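Local coordinates for protein glycosyl hydrolase (Rhizobium leguminosarum bv. trifolii, PDB 5NDX) that probably hydrolyses O-glycosidic bonds as a family 39 glycoside hydrolase, being the bacterial orthologue of human alpha-L-iduronidase, at residues N145-G150 and S189-A194; G318-S321 and F326-F329; P357-K362 and A481-L486. The protein carries 2 engineered substitutions. All coordinates share one frame; numbering follows the deposited sequence.

Contact 1 of 3, residues N145-G150 and S189-A194; sequences NQADSG and SPIFRA. Engineered in segment 145-150: Q146 (natural residue Glu). With 8U8 ((2~{R},3~{S},4~{S},5~{R},6~{S})-6-(4-methyl-2-oxidanylidene-chromen-7-yl)oxy-3,4,5-tris(oxidanyl)oxane-2-carboxylic acid), chain M.
D148 and I191 have the nearest CA atoms across the contact, 6.0 Å apart, where the irregular loop after strand 140-142 meets the first turn of helix 190-200. The polar link is a single bond: S189 OG donates to D148 OD2 at 2.8 Å. The hydroxyl comes from above the carboxylate plane, 43° out of it. D148 reaches it with CG between its own backbone N and carbonyl carbon, chi1 69°. S189 is the N-cap of the helix, and its OG also accepts a weak capping bond from F192 N at 3.4 Å. The rest is van der Waals packing: I191 CG1 rests against the carbonyl oxygen of A147, 3.4 Å from O, and CG2 meets A147 CB at 4.2 Å. Y159 of helix 155-171 touches both A147 and I191.

The other side of the loop faces the bound iduronide in the TIM-barrel pocket. N145 ND2 donates to ligand O3 at 3.0 Å. Q146 NE2 donates to the same O3 at 3.1 Å, so two amides grip one sugar hydroxyl. Q146 is an engineered residue; the natural glutamate is the predicted proton donor. S149 OG donates to D148 O at 2.7 Å and sits over the face of the lactone ring of the coumarin. E265 and R323 are among the residues that bind the ligand elsewhere.

D148 thus receives several donors. Backbone A185 N bonds to OD1, while R186 N joins S189 OG at OD2. These bonds hold the carboxylate in place, two residues along the chain from Q146. A negative group so close to the N-terminal end of helix 190-200 would probably be favoured by the helix dipole, which is consistent with an ionised D148 that joins the pocket loop to the start of the helix.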
loop_
_atom_site.group_PDB
_atom_site.type_symbol
_atom_site.label_atom_id
_atom_site.label_comp_id
_atom_site.label_asym_id
_atom_site.label_seq_id
_atom_site.Cartn_x
_atom_site.Cartn_y
_atom_site.Cartn_z
ATOM N N ASN A 145 18.691 2.454 5.632
ATOM C CA ASN A 145 17.985 3.599 5.127
ATOM C C ASN A 145 18.895 4.843 5.136
ATOM O O ASN A 145 19.899 4.929 5.902
ATOM C CB ASN A 145 16.732 3.835 5.971
ATOM C CG ASN A 145 15.848 4.926 5.404
ATOM O OD1 ASN A 145 15.426 4.862 4.228
ATOM N ND2 ASN A 145 15.608 5.973 6.221
ATOM N N GLN A 146 18.537 5.771 4.245
ATOM C CA GLN A 146 19.299 6.951 3.991
ATOM C C GLN A 146 20.751 6.488 3.959
ATOM O O GLN A 146 21.149 5.756 3.042
ATOM C CB GLN A 146 19.010 8.046 5.038
ATOM C CG GLN A 146 17.905 9.020 4.643
ATOM C CD GLN A 146 16.584 8.833 5.394
ATOM O OE1 GLN A 146 16.551 8.809 6.628
ATOM N NE2 GLN A 146 15.488 8.736 4.650
ATOM N N ALA A 147 21.469 6.780 5.033
ATOM C CA ALA A 147 22.909 6.909 5.014
ATOM C C ALA A 147 23.443 8.291 4.514
ATOM O O ALA A 147 24.598 8.641 4.774
ATOM C CB ALA A 147 23.596 5.737 4.322
ATOM N N ASP A 148 22.606 9.078 3.843
ATOM C CA ASP A 148 22.923 10.471 3.497
ATOM C C ASP A 148 21.978 11.403 4.290
ATOM O O ASP A 148 21.262 12.212 3.711
ATOM C CB ASP A 148 22.840 10.667 1.974
ATOM C CG ASP A 148 21.477 10.569 1.473
ATOM O OD1 ASP A 148 20.645 9.903 2.082
ATOM O OD2 ASP A 148 21.221 11.121 0.450
ATOM N N SER A 149 21.984 11.233 5.621
ATOM C CA SER A 149 21.293 12.111 6.588
ATOM C C SER A 149 21.979 12.020 7.985
ATOM O O SER A 149 22.844 12.844 8.296
ATOM C CB SER A 149 19.797 11.781 6.641
ATOM O OG SER A 149 19.158 12.185 5.439
ATOM N N GLY A 150 21.627 11.015 8.796
ATOM C CA GLY A 150 22.284 10.755 10.083
ATOM C C GLY A 150 22.905 9.366 10.119
ATOM O O GLY A 150 22.652 8.621 11.056
ATOM N N SER A 189 23.189 12.240 -3.999
ATOM C CA SER A 189 24.041 12.492 -2.845
ATOM C C SER A 189 25.400 11.771 -2.946
ATOM O O SER A 189 25.577 10.876 -3.807
ATOM C CB SER A 189 23.330 12.048 -1.569
ATOM O OG SER A 189 23.184 10.642 -1.547
ATOM N N PRO A 190 26.361 12.167 -2.075
ATOM C CA PRO A 190 27.665 11.540 -2.054
ATOM C C PRO A 190 27.627 10.039 -1.843
ATOM O O PRO A 190 28.292 9.310 -2.584
ATOM C CB PRO A 190 28.359 12.241 -0.879
ATOM C CG PRO A 190 27.856 13.628 -0.974
ATOM C CD PRO A 190 26.381 13.432 -1.299
ATOM N N ILE A 191 26.848 9.591 -0.852
ATOM C CA ILE A 191 26.632 8.184 -0.634
ATOM C C ILE A 191 26.115 7.472 -1.897
ATOM O O ILE A 191 26.553 6.389 -2.213
ATOM C CB ILE A 191 25.643 7.936 0.525
ATOM C CG1 ILE A 191 26.320 8.211 1.872
ATOM C CG2 ILE A 191 25.184 6.471 0.536
ATOM C CD1 ILE A 191 27.345 7.136 2.284
ATOM N N PHE A 192 25.161 8.080 -2.590
ATOM C CA PHE A 192 24.586 7.457 -3.764
ATOM C C PHE A 192 25.669 7.291 -4.814
ATOM O O PHE A 192 25.870 6.212 -5.300
ATOM C CB PHE A 192 23.393 8.225 -4.317
ATOM C CG PHE A 192 22.882 7.665 -5.612
ATOM C CD1 PHE A 192 23.412 8.094 -6.844
ATOM C CD2 PHE A 192 21.859 6.725 -5.623
ATOM C CE1 PHE A 192 22.954 7.557 -8.051
ATOM C CE2 PHE A 192 21.411 6.179 -6.819
ATOM C CZ PHE A 192 21.948 6.590 -8.036
ATOM N N ARG A 193 26.352 8.376 -5.141
ATOM C CA ARG A 193 27.410 8.343 -6.161
ATOM C C ARG A 193 28.495 7.374 -5.804
ATOM O O ARG A 193 28.951 6.613 -6.661
ATOM C CB ARG A 193 27.991 9.730 -6.397
ATOM C CG ARG A 193 26.999 10.621 -7.117
ATOM C CD ARG A 193 27.598 11.951 -7.580
ATOM N NE ARG A 193 27.329 12.971 -6.585
ATOM C CZ ARG A 193 28.200 13.538 -5.749
ATOM N NH1 ARG A 193 27.760 14.448 -4.882
ATOM N NH2 ARG A 193 29.489 13.234 -5.752
ATOM N N ALA A 194 28.853 7.354 -4.527
ATOM C CA ALA A 194 29.871 6.420 -4.047
ATOM C C ALA A 194 29.472 4.963 -4.203
ATOM O O ALA A 194 30.301 4.128 -4.581
ATOM C CB ALA A 194 30.216 6.720 -2.598
HETATM C C15 8U8 M . 16.793 14.316 7.926
HETATM C C13 8U8 M . 16.509 14.143 6.552
HETATM C C14 8U8 M . 17.259 14.865 5.620
HETATM C C16 8U8 M . 17.037 14.694 4.250
HETATM O O9 8U8 M . 17.713 15.386 3.491
HETATM O O8 8U8 M . 16.067 13.827 3.785
HETATM C C11 8U8 M . 15.393 13.018 4.666
HETATM C C10 8U8 M . 14.517 12.052 4.159
HETATM C C12 8U8 M . 15.597 13.177 6.064
HETATM C C7 8U8 M . 14.907 12.302 6.926
HETATM C C8 8U8 M . 14.036 11.334 6.415
HETATM C C9 8U8 M . 13.822 11.206 5.032
HETATM O O2 8U8 M . 13.001 10.244 4.479
HETATM C C5 8U8 M . 11.852 9.625 5.179
HETATM O O1 8U8 M . 11.061 10.666 5.773
HETATM C C1 8U8 M . 10.145 10.317 6.739
HETATM C C6 8U8 M . 9.049 11.167 6.433
HETATM O O7 8U8 M . 8.310 11.451 7.368
HETATM O O6 8U8 M . 8.936 11.505 5.268
HETATM C C2 8U8 M . 9.572 8.868 6.679
HETATM O O5 8U8 M . 8.590 8.799 5.624
HETATM C C3 8U8 M . 10.693 7.748 6.533
HETATM O O4 8U8 M . 10.749 6.987 7.689
HETATM C C4 8U8 M . 12.091 8.368 6.214
HETATM O O3 8U8 M . 12.987 7.275 5.756
#

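Contact 2 of 3, residues G318-S321 and F326-F329; sequences GGWS and FAYF
The W320 indole carries A327 CB over one face, while F329 approaches the same ring system obliquely. The methyl is nearly centred: A327 CB is 3.6 Å from the centroid of the six-membered ring, a CH-pi contact. Its closest ring atom is W320 CD2 at 3.5 Å. F329 brings its far end, with CZ 3.6 Å from W320 NE1. The F329 ring and the indole five-membered ring have centroids 5.6 Å apart and planes at 83°. W320 points CG away from its carbonyl carbon, chi1 -70°, and this swings the indole back across A327. W456 of helix 452-457 stacks on W320 and also meets F329 edge-to-face, so the aromatic cluster extends beyond the two segments.

These residues lie after strand 307-310, the last of the eight parallel strands of the TIM barrel. The chain leaves the barrel, turns through 318-321 and enters strand 326-330, which pairs antiparallel with strand 358-362. The loop segment runs nearly at right angles to the strand.

The backbones are tied at G318. Y328 N donates to G318 O at 3.0 Å with a fairly straight N-H...O angle of 161°. G318 O also lies 3.2 Å from F326 O, but both are acceptors and no bond joins them. A water bridges the two residues instead: it accepts from G318 N at 2.9 Å and donates to F326 O at 2.7 Å. Y328 holds its ring clear of the loop, with CG opposite its backbone N; of its side chain, CB is the atom that lies next to G318 O. Its hydroxyl is bonded to R332 N. G319 N is held by Q322 OE1, and G319 O accepts from K363 NZ.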
loop_
_atom_site.group_PDB
_atom_site.type_symbol
_atom_site.label_atom_id
_atom_site.label_comp_id
_atom_site.label_asym_id
_atom_site.label_seq_id
_atom_site.Cartn_x
_atom_site.Cartn_y
_atom_site.Cartn_z
ATOM N N GLY A 318 -1.321 7.177 13.543
ATOM C CA GLY A 318 -1.594 8.559 13.910
ATOM C C GLY A 318 -2.971 9.021 13.475
ATOM O O GLY A 318 -3.875 8.215 13.250
ATOM N N GLY A 319 -3.130 10.337 13.400
ATOM C CA GLY A 319 -4.440 10.955 13.228
ATOM C C GLY A 319 -4.848 11.224 11.792
ATOM O O GLY A 319 -4.147 10.865 10.823
ATOM N N TRP A 320 -5.983 11.869 11.660
ATOM C CA TRP A 320 -6.575 12.184 10.341
ATOM C C TRP A 320 -5.654 12.954 9.404
ATOM O O TRP A 320 -5.650 12.705 8.174
ATOM C CB TRP A 320 -7.856 12.965 10.534
ATOM C CG TRP A 320 -9.031 12.205 11.110
ATOM C CD1 TRP A 320 -9.526 12.301 12.379
ATOM C CD2 TRP A 320 -9.899 11.317 10.411
ATOM N NE1 TRP A 320 -10.617 11.494 12.519
ATOM C CE2 TRP A 320 -10.874 10.885 11.324
ATOM C CE3 TRP A 320 -9.914 10.803 9.125
ATOM C CZ2 TRP A 320 -11.895 9.987 10.972
ATOM C CZ3 TRP A 320 -10.924 9.917 8.779
ATOM C CH2 TRP A 320 -11.911 9.532 9.710
ATOM N N SER A 321 -4.847 13.847 9.978
ATOM C CA SER A 321 -4.039 14.811 9.262
ATOM C C SER A 321 -2.618 14.364 9.131
ATOM O O SER A 321 -1.803 15.057 8.532
ATOM C CB SER A 321 -3.993 16.157 10.059
ATOM O OG SER A 321 -5.251 16.712 9.895
ATOM N N PHE A 326 -4.691 4.863 8.511
ATOM C CA PHE A 326 -5.840 4.840 9.429
ATOM C C PHE A 326 -5.806 6.068 10.314
ATOM O O PHE A 326 -4.733 6.562 10.609
ATOM C CB PHE A 326 -5.829 3.616 10.352
ATOM C CG PHE A 326 -5.855 2.292 9.624
ATOM C CD1 PHE A 326 -4.686 1.715 9.226
ATOM C CD2 PHE A 326 -7.047 1.653 9.367
ATOM C CE1 PHE A 326 -4.681 0.513 8.556
ATOM C CE2 PHE A 326 -7.068 0.453 8.654
ATOM C CZ PHE A 326 -5.880 -0.112 8.260
ATOM N N ALA A 327 -6.989 6.518 10.727
ATOM C CA ALA A 327 -7.138 7.451 11.826
ATOM C C ALA A 327 -7.317 6.656 13.135
ATOM O O ALA A 327 -8.241 5.867 13.293
ATOM C CB ALA A 327 -8.325 8.353 11.565
ATOM N N TYR A 328 -6.372 6.831 14.034
ATOM C CA TYR A 328 -6.313 6.154 15.319
ATOM C C TYR A 328 -7.114 7.002 16.323
ATOM O O TYR A 328 -6.899 8.194 16.439
ATOM C CB TYR A 328 -4.828 6.027 15.762
ATOM C CG TYR A 328 -4.657 5.600 17.188
ATOM C CD1 TYR A 328 -4.743 4.250 17.560
ATOM C CD2 TYR A 328 -4.435 6.548 18.184
ATOM C CE1 TYR A 328 -4.629 3.855 18.891
ATOM C CE2 TYR A 328 -4.310 6.166 19.524
ATOM C CZ TYR A 328 -4.408 4.834 19.885
ATOM O OH TYR A 328 -4.330 4.492 21.233
ATOM N N PHE A 329 -8.071 6.376 16.985
ATOM C CA PHE A 329 -8.787 6.941 18.113
ATOM C C PHE A 329 -8.402 6.137 19.341
ATOM O O PHE A 329 -8.555 4.908 19.366
ATOM C CB PHE A 329 -10.281 6.757 17.934
ATOM C CG PHE A 329 -10.875 7.619 16.886
ATOM C CD1 PHE A 329 -10.849 7.234 15.544
ATOM C CD2 PHE A 329 -11.459 8.804 17.237
ATOM C CE1 PHE A 329 -11.412 8.039 14.572
ATOM C CE2 PHE A 329 -12.023 9.609 16.280
ATOM C CZ PHE A 329 -12.015 9.208 14.939
HETATM O O HOH W 1 -3.191 5.225 12.372
#

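Contact 3 of 3, residues P357-K362 and A481-L486; sequences PFDIIK and AQFAEL
D359 lays its CB and carboxylate over one face of the F483 ring, while I361 meets the same ring at its edge. This is beta-alpha packing: the axes of strand 358-362 and helix segment 481-486 come within 9.8 Å, at 28°. The strand alternates in the usual way. D359 and I361 face the helix; F358 and I360 point to the opposite side, where they touch helix 36-45.

D359 CB is 3.6 Å from F483 CZ and 4.0 Å from the ring centroid, a CH-pi contact. The carboxylate is tilted 33° against the ring plane, and OD2 comes to 3.6 Å from F483 CE2. Its charge is met elsewhere: R487 makes a salt bridge to OD1, and R549 makes one to OD2. The CD1 methyl of I361 sits at the ring edge, near its plane, 4.0 Å from F483 CD1. I361 sends CG1 along the side opposite its carbonyl carbon, chi1 -62°, and the bend at chi2 then brings CD1 to both F483 and L486. F329 of the neighbouring strand also meets the F483 ring, edge-to-face.

Were F483 an alanine, D359 CB would probably lose the ring face beneath it, and I361 CD1 and F329 would probably face a gap.

L486, one helical turn on from F483, crosses I361 at about a right angle. I361 CD1 lies 3.9 Å from L486 CB, and I361 CG1 lies 4.2 Å from L486 CD1.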
loop_
_atom_site.group_PDB
_atom_site.type_symbol
_atom_site.label_atom_id
_atom_site.label_comp_id
_atom_site.label_asym_id
_atom_site.label_seq_id
_atom_site.Cartn_x
_atom_site.Cartn_y
_atom_site.Cartn_z
ATOM N N PRO A 357 -7.398 0.623 24.964
ATOM C CA PRO A 357 -8.294 0.268 23.880
ATOM C C PRO A 357 -8.284 1.347 22.730
ATOM O O PRO A 357 -7.723 2.435 22.910
ATOM C CB PRO A 357 -9.645 0.188 24.574
ATOM C CG PRO A 357 -9.547 1.140 25.698
ATOM C CD PRO A 357 -8.117 1.141 26.148
ATOM N N PHE A 358 -8.816 1.003 21.551
ATOM C CA PHE A 358 -8.664 1.871 20.381
ATOM C C PHE A 358 -9.602 1.452 19.303
ATOM O O PHE A 358 -10.054 0.308 19.276
ATOM C CB PHE A 358 -7.215 1.873 19.814
ATOM C CG PHE A 358 -6.822 0.567 19.171
ATOM C CD1 PHE A 358 -6.418 -0.522 19.957
ATOM C CD2 PHE A 358 -6.902 0.392 17.794
ATOM C CE1 PHE A 358 -6.117 -1.746 19.369
ATOM C CE2 PHE A 358 -6.603 -0.813 17.219
ATOM C CZ PHE A 358 -6.199 -1.883 17.999
ATOM N N ASP A 359 -9.865 2.397 18.412
ATOM C CA ASP A 359 -10.528 2.164 17.162
ATOM C C ASP A 359 -9.699 2.827 16.071
ATOM O O ASP A 359 -9.168 3.949 16.254
ATOM C CB ASP A 359 -11.941 2.721 17.200
ATOM C CG ASP A 359 -12.910 1.811 17.950
ATOM O OD1 ASP A 359 -13.340 0.810 17.360
ATOM O OD2 ASP A 359 -13.234 2.095 19.126
ATOM N N ILE A 360 -9.644 2.157 14.928
ATOM C CA ILE A 360 -9.032 2.715 13.737
ATOM C C ILE A 360 -10.028 2.736 12.589
ATOM O O ILE A 360 -10.798 1.795 12.385
ATOM C CB ILE A 360 -7.755 1.980 13.288
ATOM C CG1 ILE A 360 -7.952 0.475 13.171
ATOM C CG2 ILE A 360 -6.649 2.340 14.248
ATOM C CD1 ILE A 360 -6.705 -0.257 12.724
ATOM N N ILE A 361 -9.999 3.861 11.862
ATOM C CA ILE A 361 -10.822 4.079 10.732
ATOM C C ILE A 361 -9.941 4.253 9.476
ATOM O O ILE A 361 -8.988 5.019 9.484
ATOM C CB ILE A 361 -11.692 5.312 10.964
ATOM C CG1 ILE A 361 -12.628 5.141 12.159
ATOM C CG2 ILE A 361 -12.510 5.634 9.740
ATOM C CD1 ILE A 361 -13.680 4.040 12.033
ATOM N N LYS A 362 -10.256 3.533 8.420
ATOM C CA LYS A 362 -9.568 3.653 7.109
ATOM C C LYS A 362 -9.648 4.987 6.461
ATOM O O LYS A 362 -10.699 5.588 6.372
ATOM C CB LYS A 362 -10.144 2.660 6.090
ATOM C CG LYS A 362 -9.689 1.288 6.347
ATOM C CD LYS A 362 -10.405 0.090 5.667
ATOM C CE LYS A 362 -10.929 0.260 4.302
ATOM N NZ LYS A 362 -11.344 -1.098 3.716
ATOM N N ALA A 481 -22.568 4.186 17.834
ATOM C CA ALA A 481 -23.334 4.480 16.614
ATOM C C ALA A 481 -22.539 5.357 15.621
ATOM O O ALA A 481 -22.632 5.165 14.424
ATOM C CB ALA A 481 -24.670 5.149 16.935
ATOM N N GLN A 482 -21.765 6.301 16.132
ATOM C CA GLN A 482 -20.916 7.175 15.281
ATOM C C GLN A 482 -19.805 6.409 14.579
ATOM O O GLN A 482 -19.587 6.564 13.377
ATOM C CB GLN A 482 -20.368 8.339 16.095
ATOM C CG GLN A 482 -21.448 9.370 16.334
ATOM C CD GLN A 482 -21.064 10.458 17.329
ATOM O OE1 GLN A 482 -20.177 10.284 18.166
ATOM N NE2 GLN A 482 -21.688 11.626 17.174
ATOM N N PHE A 483 -19.179 5.510 15.317
ATOM C CA PHE A 483 -18.231 4.597 14.738
ATOM C C PHE A 483 -18.832 3.674 13.657
ATOM O O PHE A 483 -18.163 3.421 12.643
ATOM C CB PHE A 483 -17.537 3.761 15.796
ATOM C CG PHE A 483 -16.334 4.427 16.426
ATOM C CD1 PHE A 483 -15.286 4.877 15.651
ATOM C CD2 PHE A 483 -16.222 4.533 17.809
ATOM C CE1 PHE A 483 -14.162 5.461 16.220
ATOM C CE2 PHE A 483 -15.104 5.099 18.391
ATOM C CZ PHE A 483 -14.083 5.597 17.595
ATOM N N ALA A 484 -20.067 3.220 13.843
ATOM C CA ALA A 484 -20.739 2.374 12.858
ATOM C C ALA A 484 -20.974 3.218 11.589
ATOM O O ALA A 484 -20.810 2.732 10.478
ATOM C CB ALA A 484 -22.078 1.786 13.385
ATOM N N GLU A 485 -21.320 4.483 11.762
ATOM C CA GLU A 485 -21.472 5.395 10.636
ATOM C C GLU A 485 -20.130 5.616 9.910
ATOM O O GLU A 485 -20.086 5.589 8.700
ATOM C CB GLU A 485 -22.149 6.691 11.122
ATOM C CG GLU A 485 -22.388 7.760 10.084
ATOM C CD GLU A 485 -22.888 9.137 10.682
ATOM O OE1 GLU A 485 -23.034 9.328 11.942
ATOM O OE2 GLU A 485 -23.138 10.041 9.855
ATOM N N LEU A 486 -19.030 5.766 10.639
ATOM C CA LEU A 486 -17.717 5.935 10.022
ATOM C C LEU A 486 -17.259 4.700 9.302
ATOM O O LEU A 486 -16.691 4.789 8.200
ATOM C CB LEU A 486 -16.637 6.351 11.049
ATOM C CG LEU A 486 -16.825 7.698 11.757
ATOM C CD1 LEU A 486 -15.640 7.960 12.642
ATOM C CD2 LEU A 486 -17.024 8.898 10.847
#

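How the contacts relate
Contacts 2 and 3 are neighbours, with centres about 11 Å apart; contact 1 lies about 32 and 41 Å from them. Strands 326-330 and 358-362 form one small antiparallel sheet, joined by F329 N to D359 O and A327 N to I361 O. F329 of contact 2 also meets F483 of contact 3 edge-to-face. The touching residues of contacts 1 and 3 are all buried, those of contact 2 only partly, with glycines and a bridging water. The chemistry follows the place: contact 1 joins a ligand-binding barrel loop to a helix start through a serine-carboxylate bond, contact 2 mixes backbone bonds with aromatic packing, and contact 3 has no hydrogen bond across it and packs side chains round one aromatic ring.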